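Local coordinates for protein transcriptional regulator (Streptococcus dysgalactiae, PDB 4YV9) that receives SHP peptide pheromones as the quorum-sensing receptor Rgg2 and binds DNA as a transcriptional regulator, probably through its helix-turn-helix domain, at residues E138-Y142 with Y143-L147; L162-K165 with E166-T169; N180-L183 with V184-S188. All blocks are in the same frame, centred on the assembly; numbering follows the deposited sequence.

Contact 1: E138-Y142 with Y143-L147; sequences EQWGY and YEIIL
Glu144 folds back on the residues that lead into its own helix: its OE1 accepts a hydrogen bond from the backbone N of Gly141 at 2.9 Å, on the anti side of the carboxylate and 19° out of its plane. A bend at chi2 turns the carboxylate back toward the glycine, while CB of Glu144 stays against one face of the Trp140 ring, toward the rim, 3.8 Å from CE3. CG1 of Ile146, one turn after Tyr142, sits over the centre of the Tyr142 ring, 3.7 Å from the centroid and 10° off the normal, a CH-pi contact. Tyr142 offers that face because its CG is anti to the backbone N (chi1 -173°). Behind these side chains the first helical bonds run from Ile145 N to Gly141 O (3.1 Å) and from Ile146 N to Tyr142 O (2.8 Å). Further out, Tyr133 OH and Lys16 of the second subunit hold the other carboxylate oxygen of Glu144, and the bound peptide packs on Tyr142 and Ile146. Gly141 is the N-cap of helix 142-151, and the return bond from Glu144, three residues on, is the side-chain-to-backbone half of a capping box, here beside the bound peptide in the helical-repeat domain.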
ATOM      1  N   GLU B 138      -5.456  14.917 -16.110  1.00 48.54           N
ATOM      2  CA  GLU B 138      -5.128  15.921 -15.085  1.00 53.84           C
ATOM      3  C   GLU B 138      -4.555  15.311 -13.796  1.00 57.61           C
ATOM      4  O   GLU B 138      -3.725  15.927 -13.115  1.00 69.00           O
ATOM      5  CB  GLU B 138      -6.361  16.767 -14.750  1.00 64.67           C
ATOM      6  CG  GLU B 138      -6.911  17.577 -15.902  1.00 78.97           C
ATOM      7  CD  GLU B 138      -5.964  18.683 -16.373  1.00 94.88           C
ATOM      8  OE1 GLU B 138      -5.118  19.164 -15.575  1.00 96.99           O
ATOM      9  OE2 GLU B 138      -6.095  19.090 -17.548  1.00101.46           O
ATOM     10  N   GLN B 139      -5.041  14.121 -13.468  1.00 48.02           N
ATOM     11  CA  GLN B 139      -4.533  13.287 -12.389  1.00 50.05           C
ATOM     12  C   GLN B 139      -4.324  11.850 -12.803  1.00 47.17           C
ATOM     13  O   GLN B 139      -5.223  11.170 -13.287  1.00 53.32           O
ATOM     14  CB  GLN B 139      -5.451  13.407 -11.177  1.00 53.54           C
ATOM     15  CG  GLN B 139      -6.117  12.160 -10.568  1.00 70.48           C
ATOM     16  CD  GLN B 139      -6.629  12.489  -9.174  1.00 78.10           C
ATOM     17  OE1 GLN B 139      -6.818  13.673  -8.881  1.00 86.67           O
ATOM     18  NE2 GLN B 139      -6.994  11.456  -8.362  1.00 76.26           N
ATOM     19  N   TRP B 140      -3.097  11.407 -12.600  1.00 41.54           N
ATOM     20  CA  TRP B 140      -2.671  10.079 -12.967  1.00 39.36           C
ATOM     21  C   TRP B 140      -3.151   9.101 -11.914  1.00 42.62           C
ATOM     22  O   TRP B 140      -2.919   9.294 -10.721  1.00 46.56           O
ATOM     23  CB  TRP B 140      -1.158  10.046 -13.099  1.00 33.95           C
ATOM     24  CG  TRP B 140      -0.632  10.676 -14.343  1.00 37.57           C
ATOM     25  CD1 TRP B 140      -0.862  11.933 -14.790  1.00 39.94           C
ATOM     26  CD2 TRP B 140       0.253  10.066 -15.287  1.00 37.31           C
ATOM     27  NE1 TRP B 140      -0.185  12.148 -15.959  1.00 40.63           N
ATOM     28  CE2 TRP B 140       0.510  11.012 -16.290  1.00 38.41           C
ATOM     29  CE3 TRP B 140       0.841   8.800 -15.384  1.00 37.64           C
ATOM     30  CZ2 TRP B 140       1.337  10.746 -17.383  1.00 38.30           C
ATOM     31  CZ3 TRP B 140       1.668   8.532 -16.463  1.00 43.21           C
ATOM     32  CH2 TRP B 140       1.906   9.503 -17.453  1.00 40.88           C
ATOM     33  N   GLY B 141      -3.846   8.061 -12.352  1.00 39.12           N
ATOM     34  CA  GLY B 141      -4.303   7.029 -11.442  1.00 39.10           C
ATOM     35  C   GLY B 141      -3.553   5.759 -11.768  1.00 36.03           C
ATOM     36  O   GLY B 141      -2.642   5.770 -12.589  1.00 33.13           O
ATOM     37  N   TYR B 142      -3.931   4.669 -11.108  1.00 35.18           N
ATOM     38  CA  TYR B 142      -3.342   3.356 -11.373  1.00 37.73           C
ATOM     39  C   TYR B 142      -3.301   3.021 -12.875  1.00 32.92           C
ATOM     40  O   TYR B 142      -2.279   2.557 -13.393  1.00 31.73           O
ATOM     41  CB  TYR B 142      -4.144   2.301 -10.609  1.00 36.18           C
ATOM     42  CG  TYR B 142      -3.582   0.909 -10.640  1.00 38.03           C
ATOM     43  CD1 TYR B 142      -2.484   0.571  -9.866  1.00 36.98           C
ATOM     44  CD2 TYR B 142      -4.180  -0.086 -11.414  1.00 39.39           C
ATOM     45  CE1 TYR B 142      -1.961  -0.733  -9.886  1.00 39.15           C
ATOM     46  CE2 TYR B 142      -3.679  -1.378 -11.432  1.00 43.04           C
ATOM     47  CZ  TYR B 142      -2.570  -1.697 -10.667  1.00 46.09           C
ATOM     48  OH  TYR B 142      -2.073  -2.983 -10.681  1.00 52.28           O
ATOM     49  N   TYR B 143      -4.413   3.272 -13.562  1.00 36.47           N
ATOM     50  CA  TYR B 143      -4.538   3.025 -15.012  1.00 40.40           C
ATOM     51  C   TYR B 143      -3.423   3.676 -15.827  1.00 41.78           C
ATOM     52  O   TYR B 143      -2.708   3.004 -16.588  1.00 35.95           O
ATOM     53  CB  TYR B 143      -5.901   3.538 -15.498  1.00 37.76           C
ATOM     54  CG  TYR B 143      -6.296   3.239 -16.941  1.00 35.69           C
ATOM     55  CD1 TYR B 143      -6.458   1.931 -17.376  1.00 36.29           C
ATOM     56  CD2 TYR B 143      -6.594   4.272 -17.833  1.00 33.74           C
ATOM     57  CE1 TYR B 143      -6.882   1.654 -18.657  1.00 38.84           C
ATOM     58  CE2 TYR B 143      -7.018   4.002 -19.124  1.00 37.82           C
ATOM     59  CZ  TYR B 143      -7.152   2.686 -19.528  1.00 38.94           C
ATOM     60  OH  TYR B 143      -7.574   2.380 -20.803  1.00 37.27           O
ATOM     61  N   GLU B 144      -3.272   4.987 -15.669  1.00 35.24           N
ATOM     62  CA  GLU B 144      -2.298   5.727 -16.462  1.00 31.58           C
ATOM     63  C   GLU B 144      -0.879   5.321 -16.101  1.00 34.49           C
ATOM     64  O   GLU B 144      -0.017   5.219 -16.977  1.00 36.20           O
ATOM     65  CB  GLU B 144      -2.487   7.242 -16.279  1.00 31.03           C
ATOM     66  CG  GLU B 144      -3.746   7.799 -16.932  1.00 40.93           C
ATOM     67  CD  GLU B 144      -5.027   7.541 -16.121  1.00 38.72           C
ATOM     68  OE1 GLU B 144      -4.955   7.363 -14.884  1.00 39.05           O
ATOM     69  OE2 GLU B 144      -6.111   7.504 -16.735  1.00 33.77           O
ATOM     70  N   ILE B 145      -0.642   5.071 -14.815  1.00 33.83           N
ATOM     71  CA  ILE B 145       0.676   4.676 -14.336  1.00 28.76           C
ATOM     72  C   ILE B 145       1.066   3.305 -14.901  1.00 34.08           C
ATOM     73  O   ILE B 145       2.191   3.109 -15.361  1.00 42.71           O
ATOM     74  CB  ILE B 145       0.722   4.637 -12.773  1.00 32.07           C
ATOM     75  CG1 ILE B 145       0.479   6.030 -12.183  1.00 34.66           C
ATOM     76  CG2 ILE B 145       2.063   4.092 -12.281  1.00 39.94           C
ATOM     77  CD1 ILE B 145       0.131   5.975 -10.684  1.00 33.94           C
ATOM     78  N   ILE B 146       0.137   2.359 -14.875  1.00 33.51           N
ATOM     79  CA  ILE B 146       0.424   1.013 -15.387  1.00 34.34           C
ATOM     80  C   ILE B 146       0.593   1.022 -16.917  1.00 38.54           C
ATOM     81  O   ILE B 146       1.456   0.329 -17.476  1.00 37.22           O
ATOM     82  CB  ILE B 146      -0.683   0.031 -14.978  1.00 35.24           C
ATOM     83  CG1 ILE B 146      -0.694  -0.149 -13.454  1.00 35.26           C
ATOM     84  CG2 ILE B 146      -0.513  -1.333 -15.689  1.00 35.30           C
ATOM     85  CD1 ILE B 146       0.555  -0.765 -12.901  1.00 40.80           C
ATOM     86  N   LEU B 147      -0.225   1.813 -17.602  1.00 37.36           N
ATOM     87  CA  LEU B 147      -0.065   1.962 -19.042  1.00 37.25           C
ATOM     88  C   LEU B 147       1.336   2.478 -19.375  1.00 38.41           C
ATOM     89  O   LEU B 147       2.042   1.885 -20.189  1.00 40.96           O
ATOM     90  CB  LEU B 147      -1.126   2.891 -19.611  1.00 36.38           C
ATOM     91  CG  LEU B 147      -2.521   2.285 -19.781  1.00 41.32           C
ATOM     92  CD1 LEU B 147      -3.509   3.389 -20.129  1.00 38.01           C
ATOM     93  CD2 LEU B 147      -2.498   1.188 -20.876  1.00 35.38           C
TER

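Contact 2: L162-K165 with E166-T169; sequences LLTK and EMVT
Two successive turns near the C-terminal end of helix 157-169, part of the helical-repeat domain, meet here through backbone bonds and side chains three and four residues apart. Three i to i+4 bonds make the frame: Glu166 N to Leu162 O at 3.1 Å, Met167 N to Leu163 O at 3.0 Å and Val168 N to Thr164 O at 2.9 Å. Past Val168 the ladder slackens, since Thr169 N makes a weak bond to Lys165 O.

On the buried side, Thr164 and Met167, a selenomethionine, lie alongside each other and point the same way, with CG2 of the threonine 3.8 Å from the terminal CE. The Met167 chain runs out straight and then bends at chi3 (67°), which brings CE back beside the threonine methyl. The hydroxyl of Thr164 is turned to its own helix and bonds to Leu160 O. Helix 179-197 packs on this side through Val184, and Trp140 leans on Met167 and Glu166. CG2 of Val168 rests against two carbonyls of the preceding turn, those of Thr164 and Lys165, 3.2 Å from Lys165 O.

The outer side is more polar. Thr169 OG1 lies 2.9 Å from Lys165 O, with Glu166 O also near enough to take its proton. Glu166, bent at chi2, curls back along the helix so that its CG is 3.5 Å from Leu162 O. A water then donates both to Leu162 O, at 2.6 Å, and to Glu166 OE2, tying the carboxylate to the carbonyl one turn earlier.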
ATOM      1  N   LEU B 162       9.207  13.582 -20.249  1.00 48.98           N
ATOM      2  CA  LEU B 162       8.159  14.579 -20.060  1.00 53.74           C
ATOM      3  C   LEU B 162       6.910  13.956 -19.437  1.00 48.98           C
ATOM      4  O   LEU B 162       6.250  14.580 -18.606  1.00 41.67           O
ATOM      5  CB  LEU B 162       7.814  15.256 -21.388  1.00 51.43           C
ATOM      6  CG  LEU B 162       8.901  16.173 -21.947  1.00 61.89           C
ATOM      7  CD1 LEU B 162       8.446  16.856 -23.235  1.00 63.83           C
ATOM      8  CD2 LEU B 162       9.324  17.196 -20.897  1.00 67.13           C
ATOM      9  N   LEU B 163       6.605  12.722 -19.830  1.00 43.82           N
ATOM     10  CA  LEU B 163       5.476  11.993 -19.268  1.00 45.21           C
ATOM     11  C   LEU B 163       5.731  11.665 -17.810  1.00 42.20           C
ATOM     12  O   LEU B 163       4.816  11.706 -16.986  1.00 42.47           O
ATOM     13  CB  LEU B 163       5.200  10.706 -20.051  1.00 42.89           C
ATOM     14  CG  LEU B 163       4.447  10.868 -21.374  1.00 46.88           C
ATOM     15  CD1 LEU B 163       4.378   9.536 -22.134  1.00 41.94           C
ATOM     16  CD2 LEU B 163       3.049  11.432 -21.126  1.00 47.85           C
ATOM     17  N   THR B 164       6.979  11.343 -17.495  1.00 42.48           N
ATOM     18  CA  THR B 164       7.349  11.021 -16.125  1.00 46.76           C
ATOM     19  C   THR B 164       7.166  12.249 -15.227  1.00 41.52           C
ATOM     20  O   THR B 164       6.627  12.130 -14.121  1.00 40.24           O
ATOM     21  CB  THR B 164       8.801  10.504 -16.038  1.00 49.40           C
ATOM     22  OG1 THR B 164       8.950   9.349 -16.877  1.00 39.98           O
ATOM     23  CG2 THR B 164       9.144  10.121 -14.601  1.00 44.15           C
ATOM     24  N   LYS B 165       7.598  13.418 -15.713  1.00 39.58           N
ATOM     25  CA  LYS B 165       7.414  14.685 -14.995  1.00 43.03           C
ATOM     26  C   LYS B 165       5.934  14.944 -14.710  1.00 46.26           C
ATOM     27  O   LYS B 165       5.573  15.362 -13.614  1.00 44.98           O
ATOM     28  CB  LYS B 165       7.995  15.872 -15.782  1.00 48.17           C
ATOM     29  CG  LYS B 165       9.507  16.026 -15.693  1.00 52.52           C
ATOM     30  CD  LYS B 165       9.997  17.305 -16.386  1.00 52.26           C
ATOM     31  CE  LYS B 165       9.556  18.545 -15.635  1.00 62.72           C
ATOM     32  NZ  LYS B 165      10.046  19.802 -16.275  1.00 69.92           N
ATOM     33  N   GLU B 166       5.087  14.711 -15.707  1.00 44.49           N
ATOM     34  CA  GLU B 166       3.649  14.861 -15.522  1.00 45.36           C
ATOM     35  C   GLU B 166       3.152  13.941 -14.419  1.00 42.06           C
ATOM     36  O   GLU B 166       2.435  14.380 -13.519  1.00 46.84           O
ATOM     37  CB  GLU B 166       2.903  14.582 -16.827  1.00 44.57           C
ATOM     38  CG  GLU B 166       3.058  15.682 -17.860  1.00 45.15           C
ATOM     39  CD  GLU B 166       2.842  17.061 -17.271  1.00 58.07           C
ATOM     40  OE1 GLU B 166       1.723  17.350 -16.794  1.00 62.17           O
ATOM     41  OE2 GLU B 166       3.803  17.856 -17.272  1.00 69.42           O
HETATM   42  N   MSE B 167       3.565  12.679 -14.465  1.00 32.83           N
HETATM   43  CA  MSE B 167       3.090  11.673 -13.518  1.00 36.51           C
HETATM   44  C   MSE B 167       3.501  11.949 -12.073  1.00 35.50           C
HETATM   45  O   MSE B 167       2.673  11.847 -11.163  1.00 37.26           O
HETATM   46  CB  MSE B 167       3.593  10.290 -13.920  1.00 38.15           C
HETATM   47  CG  MSE B 167       3.364   9.225 -12.864  1.00 42.46           C
HETATM   48 SE   MSE B 167       4.318   7.577 -13.377  1.00 50.17          SE
HETATM   49  CE  MSE B 167       6.143   8.243 -13.193  1.00 37.72           C
ATOM     50  N   VAL B 168       4.768  12.309 -11.862  1.00 35.91           N
ATOM     51  CA  VAL B 168       5.251  12.557 -10.503  1.00 42.31           C
ATOM     52  C   VAL B 168       4.616  13.793  -9.865  1.00 45.26           C
ATOM     53  O   VAL B 168       4.541  13.894  -8.641  1.00 45.67           O
ATOM     54  CB  VAL B 168       6.788  12.717 -10.456  1.00 49.04           C
ATOM     55  CG1 VAL B 168       7.452  11.421 -10.739  1.00 44.38           C
ATOM     56  CG2 VAL B 168       7.258  13.769 -11.438  1.00 57.85           C
ATOM     57  N   THR B 169       4.145  14.725 -10.686  1.00 43.99           N
ATOM     58  CA  THR B 169       3.555  15.945 -10.154  1.00 46.96           C
ATOM     59  C   THR B 169       2.022  15.906 -10.118  1.00 45.02           C
ATOM     60  O   THR B 169       1.384  16.798  -9.543  1.00 42.71           O
ATOM     61  CB  THR B 169       4.022  17.187 -10.958  1.00 61.32           C
ATOM     62  OG1 THR B 169       3.648  17.049 -12.334  1.00 63.14           O
ATOM     63  CG2 THR B 169       5.538  17.339 -10.873  1.00 60.28           C
TER
HETATM   64  O   HOH W   1       6.106  17.213 -18.865  1.00 52.58           O

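Contact 3: N180-L183 with V184-S188; sequences NKTL and VTQLS
Thr185 grips Lys181 O twice. Its OG1 donates at 2.7 Å from above the carbonyl plane, while its backbone N reaches the same oxygen at 2.9 Å from the opposite face. The hydroxyl can do this because OG1 stands beside the backbone N, anti to the carbonyl carbon (chi1 -57°). Ser188 repeats the scheme on Val184 O, its OG donating at 2.8 Å, so two buried hydroxyls find acceptors within the helix. The plain backbone bonds are Val184 N to Asn180 O, Gln186 N to Thr182 O and Leu187 N to Leu183 O.

Van der Waals contacts come mainly from Gln186. Its extended chain lays NE2 3.8 Å from CG2 of Thr182, and OE1 lies 3.7 Å from CD2 of Leu183. NE2 is hydrogen-bonded to Glu223, whereas OE1 is buried with no partner in the model.

Outside, Asn180 ND2 bonds to Glu61 of the second subunit and Lys181 makes a salt bridge to Glu218. The bound peptide packs on Leu183, Gln186 and Leu187, placing this face of helix 179-197 on the peptide site of the TPR-like domain.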
ATOM      1  N   ASN B 180      -0.200   3.905  -5.309  1.00 34.89           N
ATOM      2  CA  ASN B 180       0.218   4.661  -6.491  1.00 36.37           C
ATOM      3  C   ASN B 180       1.546   5.393  -6.294  1.00 38.81           C
ATOM      4  O   ASN B 180       2.295   5.575  -7.244  1.00 36.03           O
ATOM      5  CB  ASN B 180      -0.848   5.665  -6.920  1.00 33.90           C
ATOM      6  CG  ASN B 180      -2.061   4.989  -7.502  1.00 41.47           C
ATOM      7  OD1 ASN B 180      -2.057   3.771  -7.708  1.00 39.33           O
ATOM      8  ND2 ASN B 180      -3.121   5.761  -7.748  1.00 38.96           N
ATOM      9  N   LYS B 181       1.827   5.817  -5.070  1.00 35.25           N
ATOM     10  CA  LYS B 181       3.070   6.531  -4.789  1.00 34.07           C
ATOM     11  C   LYS B 181       4.270   5.601  -4.956  1.00 34.21           C
ATOM     12  O   LYS B 181       5.310   5.970  -5.520  1.00 32.69           O
ATOM     13  CB  LYS B 181       3.027   7.121  -3.374  1.00 34.96           C
ATOM     14  CG  LYS B 181       4.253   7.933  -3.021  1.00 34.68           C
ATOM     15  CD  LYS B 181       4.178   8.466  -1.605  1.00 33.19           C
ATOM     16  CE  LYS B 181       5.385   9.345  -1.288  1.00 37.98           C
ATOM     17  NZ  LYS B 181       5.250  10.034   0.043  1.00 39.39           N
ATOM     18  N   THR B 182       4.126   4.379  -4.469  1.00 32.33           N
ATOM     19  CA  THR B 182       5.200   3.408  -4.613  1.00 31.72           C
ATOM     20  C   THR B 182       5.449   3.102  -6.099  1.00 34.92           C
ATOM     21  O   THR B 182       6.606   3.076  -6.557  1.00 34.57           O
ATOM     22  CB  THR B 182       4.873   2.138  -3.801  1.00 34.31           C
ATOM     23  OG1 THR B 182       4.924   2.472  -2.408  1.00 34.06           O
ATOM     24  CG2 THR B 182       5.883   1.045  -4.056  1.00 30.99           C
ATOM     25  N   LEU B 183       4.378   2.928  -6.864  1.00 35.57           N
ATOM     26  CA  LEU B 183       4.521   2.723  -8.306  1.00 36.26           C
ATOM     27  C   LEU B 183       5.194   3.921  -8.976  1.00 38.55           C
ATOM     28  O   LEU B 183       6.129   3.745  -9.761  1.00 34.76           O
ATOM     29  CB  LEU B 183       3.163   2.446  -8.969  1.00 35.95           C
ATOM     30  CG  LEU B 183       2.564   1.057  -8.721  1.00 42.27           C
ATOM     31  CD1 LEU B 183       1.101   0.995  -9.108  1.00 40.11           C
ATOM     32  CD2 LEU B 183       3.346   0.018  -9.493  1.00 45.28           C
ATOM     33  N   VAL B 184       4.711   5.129  -8.694  1.00 34.08           N
ATOM     34  CA  VAL B 184       5.328   6.332  -9.265  1.00 36.79           C
ATOM     35  C   VAL B 184       6.828   6.412  -8.929  1.00 36.92           C
ATOM     36  O   VAL B 184       7.653   6.829  -9.759  1.00 32.91           O
ATOM     37  CB  VAL B 184       4.627   7.618  -8.778  1.00 34.94           C
ATOM     38  CG1 VAL B 184       5.463   8.842  -9.136  1.00 33.68           C
ATOM     39  CG2 VAL B 184       3.229   7.728  -9.390  1.00 36.83           C
ATOM     40  N   THR B 185       7.182   5.995  -7.716  1.00 33.48           N
ATOM     41  CA  THR B 185       8.581   6.005  -7.301  1.00 31.12           C
ATOM     42  C   THR B 185       9.388   5.019  -8.151  1.00 31.23           C
ATOM     43  O   THR B 185      10.461   5.349  -8.658  1.00 36.33           O
ATOM     44  CB  THR B 185       8.719   5.676  -5.802  1.00 27.98           C
ATOM     45  OG1 THR B 185       7.938   6.617  -5.040  1.00 32.32           O
ATOM     46  CG2 THR B 185      10.170   5.762  -5.376  1.00 31.88           C
ATOM     47  N   GLN B 186       8.845   3.820  -8.339  1.00 32.43           N
ATOM     48  CA  GLN B 186       9.506   2.813  -9.156  1.00 37.84           C
ATOM     49  C   GLN B 186       9.704   3.279 -10.598  1.00 40.59           C
ATOM     50  O   GLN B 186      10.787   3.111 -11.159  1.00 38.11           O
ATOM     51  CB  GLN B 186       8.715   1.505  -9.107  1.00 34.61           C
ATOM     52  CG  GLN B 186       8.825   0.814  -7.746  1.00 39.58           C
ATOM     53  CD  GLN B 186       7.765  -0.270  -7.509  1.00 47.59           C
ATOM     54  OE1 GLN B 186       6.781  -0.380  -8.248  1.00 51.08           O
ATOM     55  NE2 GLN B 186       7.956  -1.055  -6.452  1.00 40.54           N
ATOM     56  N   LEU B 187       8.680   3.884 -11.196  1.00 35.59           N
ATOM     57  CA  LEU B 187       8.802   4.345 -12.581  1.00 37.44           C
ATOM     58  C   LEU B 187       9.735   5.551 -12.719  1.00 38.39           C
ATOM     59  O   LEU B 187      10.343   5.750 -13.772  1.00 42.52           O
ATOM     60  CB  LEU B 187       7.427   4.690 -13.155  1.00 36.20           C
ATOM     61  CG  LEU B 187       6.474   3.519 -13.425  1.00 37.97           C
ATOM     62  CD1 LEU B 187       5.362   3.994 -14.339  1.00 45.82           C
ATOM     63  CD2 LEU B 187       7.198   2.314 -14.040  1.00 39.24           C
ATOM     64  N   SER B 188       9.838   6.366 -11.668  1.00 36.39           N
ATOM     65  CA  SER B 188      10.765   7.494 -11.690  1.00 36.57           C
ATOM     66  C   SER B 188      12.193   6.971 -11.691  1.00 37.46           C
ATOM     67  O   SER B 188      13.042   7.464 -12.439  1.00 37.80           O
ATOM     68  CB  SER B 188      10.543   8.433 -10.496  1.00 37.83           C
ATOM     69  OG  SER B 188       9.239   8.989 -10.519  1.00 37.70           O
TER

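How the contacts relate
Along the chain the contacts come in series, at the start of helix 142-151, then on helix 157-169 and helix 179-197, and their centres are each about 11 Å from the other two. They touch one another directly. Trp140 CE3 packs 3.5 Å from Met167 CB, joining contacts 1 and 2; Tyr142 CE1 is 3.6 Å from Leu183 CD1 between contacts 1 and 3; and Val168 CG1 is 3.6 Å from Val184 CG1 between contacts 2 and 3. Three successive helices of the Rgg C-terminal domain thus pack together. Contacts 1 and 3 also reach the bound peptide and the second subunit, so helices 142-151 and 179-197 serve both the peptide site and the subunit interface.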